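Local coordinates for putative secreted protein (Pseudomonas aeruginosa, PDB 3NPD) that is of unknown function but is thought to be a secreted, quorum-sensing-regulated virulence factor of a family confined to Pseudomonas, at residues S53-E56 / R57-N61. Sequence-based numbering, arbitrary orientation.
Sequences SHAE and RMRSN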
# COMPACT_ATOMS: atom_id res chain seq x y z
N SER A 53 19.30 -2.40 -5.88
CA SER A 53 20.03 -1.24 -5.32
C SER A 53 19.14 -0.29 -4.55
O SER A 53 19.50 0.13 -3.45
CB SER A 53 20.85 -0.50 -6.38
OG SER A 53 21.98 -1.27 -6.74
N HIS A 54 17.97 0.02 -5.09
CA HIS A 54 17.02 0.86 -4.40
C HIS A 54 16.44 0.14 -3.16
O HIS A 54 16.16 0.77 -2.17
CB HIS A 54 15.90 1.30 -5.31
CG HIS A 54 15.03 2.38 -4.72
ND1 HIS A 54 15.56 3.55 -4.23
CD2 HIS A 54 13.70 2.46 -4.52
CE1 HIS A 54 14.59 4.32 -3.77
NE2 HIS A 54 13.45 3.68 -3.94
N ALA A 55 16.26 -1.17 -3.24
CA ALA A 55 15.79 -1.95 -2.09
C ALA A 55 16.75 -1.76 -0.89
O ALA A 55 16.31 -1.66 0.26
CB ALA A 55 15.68 -3.46 -2.45
N GLU A 56 18.05 -1.74 -1.19
CA GLU A 56 19.07 -1.50 -0.15
C GLU A 56 18.96 -0.12 0.45
O GLU A 56 19.07 0.04 1.67
CB GLU A 56 20.47 -1.78 -0.65
CG GLU A 56 20.74 -3.28 -0.83
CD GLU A 56 20.86 -4.03 0.52
OE1 GLU A 56 19.84 -4.46 1.11
OE2 GLU A 56 22.02 -4.23 0.97
N ARG A 57 18.74 0.90 -0.38
CA ARG A 57 18.53 2.26 0.11
C ARG A 57 17.32 2.32 1.00
O ARG A 57 17.35 2.98 2.06
CB ARG A 57 18.37 3.26 -1.05
CG ARG A 57 19.60 3.41 -1.92
CD ARG A 57 19.62 4.75 -2.69
NE ARG A 57 18.53 5.02 -3.67
CZ ARG A 57 18.38 4.48 -4.89
NH1 ARG A 57 19.16 3.51 -5.35
NH2 ARG A 57 17.37 4.89 -5.67
N MSE A 58 16.24 1.64 0.60
CA MSE A 58 15.04 1.55 1.44
C MSE A 58 15.29 0.90 2.79
O MSE A 58 14.90 1.44 3.82
CB MSE A 58 13.88 0.86 0.73
CG MSE A 58 13.39 1.69 -0.39
SE MSE A 58 11.96 0.87 -1.39
CE MSE A 58 10.56 1.15 -0.07
N ARG A 59 16.00 -0.20 2.79
CA ARG A 59 16.30 -0.92 4.02
C ARG A 59 17.21 -0.16 4.96
O ARG A 59 17.19 -0.42 6.16
CB ARG A 59 16.95 -2.26 3.69
CG ARG A 59 15.98 -3.26 3.07
CD ARG A 59 16.73 -4.56 2.83
NE ARG A 59 15.93 -5.56 2.16
CZ ARG A 59 16.13 -6.07 0.94
NH1 ARG A 59 17.15 -5.70 0.18
NH2 ARG A 59 15.28 -7.00 0.48
N SER A 60 18.08 0.70 4.41
CA SER A 60 19.01 1.52 5.21
C SER A 60 18.33 2.63 5.98
O SER A 60 18.91 3.18 6.93
CB SER A 60 20.12 2.13 4.32
OG SER A 60 19.64 3.18 3.53
N ASN A 61 17.11 3.01 5.56
CA ASN A 61 16.39 4.09 6.27
C ASN A 61 14.88 3.88 6.22
O ASN A 61 14.13 4.60 5.52
CB ASN A 61 16.78 5.44 5.73
CG ASN A 61 16.41 6.58 6.72
OD1 ASN A 61 15.53 6.44 7.61
ND2 ASN A 61 17.08 7.70 6.57
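The imidazole of His54 carries the CG methylene of Met58 over one face, a CH-pi contact with CG 4.3 Å from the ring centroid, while NE of Arg57 sits at its edge, in the ring plane. The selenium (SE) of Met58, modelled as selenomethionine, lies oblique to the same ring, 3.9 Å from His54 CD2. CA and ND1 of His54 lie over the same face of the Arg57 guanidinium, CA toward its rim, with ring and guanidinium planes 54° apart. The NH2 hydrogens, in the guanidinium plane, do not point at ND1, so Arg57 NH2, 2.7 Å from His54 ND1, makes a tight contact and not a hydrogen bond. With CG of His54 anti to the backbone N (chi1 -169°), the ring is carried between the Arg57 and Met58 side chains. A bound 3-cyclohexyl-1-propylsulfonic acid, probably from the crystallisation liquor, lies close to His54.

The short helix 52-60 follows strand 43-50 and is held by i to i+4 hydrogen bonds, from Arg57 N to Ser53 O (3.3 Å) through Ser60 N to Glu56 O (3.0 Å). Ala55 and Met58 are buried against Val102 of the edge strand 101-107. Glu56 and Arg59 form an i to i+3 salt bridge: Arg59 NH1 meets Glu56 OE1 on its anti side at 3.1 Å, well out of the carboxylate plane, with OE1 near the guanidinium edge and the two planes 63° apart. The extended Arg59 chain also takes NH2 to the carbonyl of Pro101, tying helix to sheet. Ser60 OG donates back to Arg57 O (2.7 Å), and Asn61 N-caps helix 62-74 through OD1 and Ser64 N.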